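Local coordinates for protein epidermin leader peptide processing serine protease EpiP (Staphylococcus aureus subsp. aureus, PDB 3QFH) that probably cleaves the leader peptide from the precursor of the lantibiotic epidermin, acting as a subtilisin-like serine endopeptidase, at residues Val133-Lys141 against Thr369-Ile377. Numbering follows the deposited sequence.
Sequences VMKNHDDLK and TTANNGRYI
H137 reaches across to the hairpin and gives its NE2 hydrogen to the carbonyl of R375, with NE2 and O 2.9 Å apart and the N-H...O angle 178°. The donor lies in the carbonyl plane on a lone pair of O, which also accepts the amide of A371 within the hairpin. At the ring's other nitrogen, ND1 accepts the backbone N of D139, 3.1 Å away and in the ring plane, so both nitrogens are used and the rotation of the imidazole is fixed. That pattern puts the proton on NE2. One face of the ring carries CG2 of T370, a CH-pi contact 4.0 Å from the centroid; over the opposite face sits the carbonyl O of G374, which takes a hydrogen from a water that in turn accepts D138 N. The H137 imidazole also turns an edge toward the face of the Y376 ring, in an offset edge-to-face pair with the two ring planes at 73°. The Y376 hydroxyl donates to D139 OD2 at 2.6 Å, approaching from above the carboxylate plane. D139 is further held by the backbone amides of K190 and L191, one on each oxygen, which would favour its charged form. M134, with CG anti to the backbone N (chi1 -180°) and an extended chain, lays SD against the turn, 3.3 Å from G374 N. The polar ends of T370 and N372 turn to other partners: OG1 to the carbonyl of T179, ND2 to that of D173. At the hairpin tip N373 OD1 accepts R375 N, an Asx turn. This is loop-to-hairpin packing in a subtilisin-like fold: the loop after strand 126-130 meets the antiparallel beta hairpin of 367-370 and 376-379 that precedes helix 382-400.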
loop_
_atom_site.group_PDB
_atom_site.type_symbol
_atom_site.label_atom_id
_atom_site.label_comp_id
_atom_site.label_asym_id
_atom_site.label_seq_id
_atom_site.Cartn_x
_atom_site.Cartn_y
_atom_site.Cartn_z
ATOM N N VAL A 133 -10.583 3.324 -8.139
ATOM C CA VAL A 133 -11.373 2.098 -8.216
ATOM C C VAL A 133 -12.567 2.285 -9.148
ATOM O O VAL A 133 -13.083 3.405 -9.322
ATOM C CB VAL A 133 -11.921 1.681 -6.816
ATOM C CG1 VAL A 133 -12.945 2.730 -6.299
ATOM C CG2 VAL A 133 -12.577 0.304 -6.863
ATOM N N MET A 134 -12.983 1.191 -9.775
ATOM C CA MET A 134 -14.190 1.204 -10.574
ATOM C C MET A 134 -15.318 1.050 -9.531
ATOM O O MET A 134 -15.686 -0.054 -9.179
ATOM C CB MET A 134 -14.194 0.040 -11.553
ATOM C CG MET A 134 -15.436 0.034 -12.400
ATOM S SD MET A 134 -15.551 -1.368 -13.466
ATOM C CE MET A 134 -17.278 -1.144 -14.056
ATOM N N LYS A 135 -15.833 2.161 -9.017
ATOM C CA LYS A 135 -16.836 2.105 -7.951
ATOM C C LYS A 135 -18.132 1.384 -8.366
ATOM O O LYS A 135 -18.851 0.906 -7.526
ATOM C CB LYS A 135 -17.157 3.501 -7.434
ATOM C CG LYS A 135 -17.946 4.370 -8.387
ATOM C CD LYS A 135 -18.075 5.754 -7.825
ATOM C CE LYS A 135 -19.082 6.574 -8.592
ATOM N NZ LYS A 135 -19.342 7.838 -7.859
ATOM N N ASN A 136 -18.404 1.296 -9.662
ATOM C CA ASN A 136 -19.609 0.631 -10.146
ATOM C C ASN A 136 -19.403 -0.830 -10.569
ATOM O O ASN A 136 -20.285 -1.420 -11.151
ATOM C CB ASN A 136 -20.259 1.466 -11.272
ATOM C CG ASN A 136 -20.792 2.809 -10.763
ATOM O OD1 ASN A 136 -21.209 2.926 -9.604
ATOM N ND2 ASN A 136 -20.781 3.821 -11.622
ATOM N N HIS A 137 -18.252 -1.423 -10.245
ATOM C CA HIS A 137 -18.051 -2.836 -10.525
ATOM C C HIS A 137 -19.087 -3.576 -9.692
ATOM O O HIS A 137 -19.229 -3.273 -8.510
ATOM C CB HIS A 137 -16.657 -3.280 -10.101
ATOM C CG HIS A 137 -16.281 -4.629 -10.609
ATOM N ND1 HIS A 137 -16.886 -5.787 -10.172
ATOM C CD2 HIS A 137 -15.332 -5.010 -11.493
ATOM C CE1 HIS A 137 -16.349 -6.820 -10.793
ATOM N NE2 HIS A 137 -15.408 -6.375 -11.607
ATOM N N ASP A 138 -19.795 -4.537 -10.297
ATOM C CA ASP A 138 -20.853 -5.300 -9.596
ATOM C C ASP A 138 -20.402 -5.963 -8.273
ATOM O O ASP A 138 -21.173 -6.034 -7.329
ATOM C CB ASP A 138 -21.449 -6.379 -10.510
ATOM C CG ASP A 138 -22.317 -5.806 -11.634
ATOM O OD1 ASP A 138 -22.644 -4.599 -11.622
ATOM O OD2 ASP A 138 -22.690 -6.590 -12.537
ATOM N N ASP A 139 -19.167 -6.441 -8.211
ATOM C CA ASP A 139 -18.648 -7.058 -6.988
ATOM C C ASP A 139 -18.135 -6.058 -5.945
ATOM O O ASP A 139 -17.883 -6.436 -4.806
ATOM C CB ASP A 139 -17.529 -8.043 -7.316
ATOM C CG ASP A 139 -18.003 -9.201 -8.143
ATOM O OD1 ASP A 139 -19.223 -9.300 -8.428
ATOM O OD2 ASP A 139 -17.162 -10.046 -8.494
ATOM N N LEU A 140 -18.007 -4.792 -6.308
ATOM C CA LEU A 140 -17.453 -3.800 -5.371
ATOM C C LEU A 140 -18.401 -2.694 -4.972
ATOM O O LEU A 140 -18.145 -2.025 -3.991
ATOM C CB LEU A 140 -16.248 -3.097 -6.002
ATOM C CG LEU A 140 -15.094 -3.961 -6.505
ATOM C CD1 LEU A 140 -14.089 -3.064 -7.224
ATOM C CD2 LEU A 140 -14.456 -4.693 -5.339
ATOM N N LYS A 141 -19.475 -2.480 -5.725
ATOM C CA LYS A 141 -20.320 -1.312 -5.479
ATOM C C LYS A 141 -20.958 -1.271 -4.094
ATOM O O LYS A 141 -21.101 -0.193 -3.524
ATOM C CB LYS A 141 -21.379 -1.146 -6.582
ATOM C CG LYS A 141 -22.393 -2.301 -6.697
ATOM C CD LYS A 141 -23.277 -2.151 -7.946
ATOM C CE LYS A 141 -24.268 -3.319 -8.083
ATOM N NZ LYS A 141 -25.178 -3.150 -9.269
ATOM N N THR A 369 -8.834 -11.644 -9.993
ATOM C CA THR A 369 -9.384 -10.515 -9.251
ATOM C C THR A 369 -10.262 -9.670 -10.146
ATOM O O THR A 369 -10.362 -9.922 -11.353
ATOM C CB THR A 369 -8.248 -9.661 -8.584
ATOM O OG1 THR A 369 -8.811 -8.765 -7.606
ATOM C CG2 THR A 369 -7.422 -8.901 -9.616
ATOM N N THR A 370 -10.923 -8.693 -9.533
ATOM C CA THR A 370 -11.768 -7.755 -10.232
ATOM C C THR A 370 -10.949 -6.813 -11.107
ATOM O O THR A 370 -9.918 -6.275 -10.669
ATOM C CB THR A 370 -12.550 -6.888 -9.223
ATOM O OG1 THR A 370 -11.630 -6.324 -8.274
ATOM C CG2 THR A 370 -13.572 -7.725 -8.499
ATOM N N ALA A 371 -11.438 -6.595 -12.325
ATOM C CA ALA A 371 -10.792 -5.730 -13.298
ATOM C C ALA A 371 -11.561 -4.427 -13.523
ATOM O O ALA A 371 -12.772 -4.305 -13.254
ATOM C CB ALA A 371 -10.572 -6.489 -14.625
ATOM N N ASN A 372 -10.844 -3.461 -14.059
ATOM C CA ASN A 372 -11.371 -2.137 -14.310
ATOM C C ASN A 372 -12.300 -2.036 -15.552
ATOM O O ASN A 372 -12.637 -0.928 -15.994
ATOM C CB ASN A 372 -10.178 -1.177 -14.389
ATOM C CG ASN A 372 -10.575 0.243 -14.305
ATOM O OD1 ASN A 372 -11.536 0.593 -13.588
ATOM N ND2 ASN A 372 -9.839 1.109 -15.021
ATOM N N ASN A 373 -12.692 -3.189 -16.111
ATOM C CA ASN A 373 -13.636 -3.266 -17.194
ATOM C C ASN A 373 -14.968 -3.849 -16.701
ATOM O O ASN A 373 -15.839 -4.172 -17.495
ATOM C CB ASN A 373 -13.080 -4.107 -18.363
ATOM C CG ASN A 373 -12.791 -5.530 -17.960
ATOM O OD1 ASN A 373 -13.106 -5.938 -16.839
ATOM N ND2 ASN A 373 -12.209 -6.305 -18.872
ATOM N N GLY A 374 -15.107 -4.013 -15.387
ATOM C CA GLY A 374 -16.327 -4.557 -14.784
ATOM C C GLY A 374 -16.341 -6.073 -14.734
ATOM O O GLY A 374 -17.298 -6.682 -14.232
ATOM N N ARG A 375 -15.274 -6.680 -15.241
ATOM C CA ARG A 375 -15.133 -8.112 -15.276
ATOM C C ARG A 375 -13.933 -8.553 -14.418
ATOM O O ARG A 375 -13.720 -8.014 -13.322
ATOM C CB ARG A 375 -15.073 -8.624 -16.742
ATOM C CG ARG A 375 -16.277 -8.165 -17.564
ATOM C CD ARG A 375 -16.388 -8.806 -18.974
ATOM N NE ARG A 375 -15.239 -8.545 -19.831
ATOM C CZ ARG A 375 -15.022 -7.415 -20.498
ATOM N NH1 ARG A 375 -15.861 -6.396 -20.413
ATOM N NH2 ARG A 375 -13.949 -7.304 -21.261
ATOM N N TYR A 376 -13.168 -9.532 -14.897
ATOM C CA TYR A 376 -12.091 -10.120 -14.110
ATOM C C TYR A 376 -10.786 -10.220 -14.891
ATOM O O TYR A 376 -10.771 -10.139 -16.107
ATOM C CB TYR A 376 -12.555 -11.495 -13.574
ATOM C CG TYR A 376 -13.887 -11.318 -12.888
ATOM C CD1 TYR A 376 -13.944 -10.850 -11.591
ATOM C CD2 TYR A 376 -15.091 -11.500 -13.590
ATOM C CE1 TYR A 376 -15.151 -10.609 -10.984
ATOM C CE2 TYR A 376 -16.315 -11.254 -12.992
ATOM C CZ TYR A 376 -16.338 -10.818 -11.681
ATOM O OH TYR A 376 -17.534 -10.562 -11.054
ATOM N N ILE A 377 -9.694 -10.365 -14.152
ATOM C CA ILE A 377 -8.378 -10.471 -14.733
ATOM C C ILE A 377 -7.486 -11.309 -13.816
ATOM O O ILE A 377 -7.687 -11.349 -12.597
ATOM C CB ILE A 377 -7.766 -9.042 -14.933
ATOM C CG1 ILE A 377 -6.428 -9.098 -15.682
ATOM C CG2 ILE A 377 -7.560 -8.362 -13.609
ATOM C CD1 ILE A 377 -5.827 -7.686 -15.997
HETATM O O HOH W 1 -19.358 -5.331 -12.965
#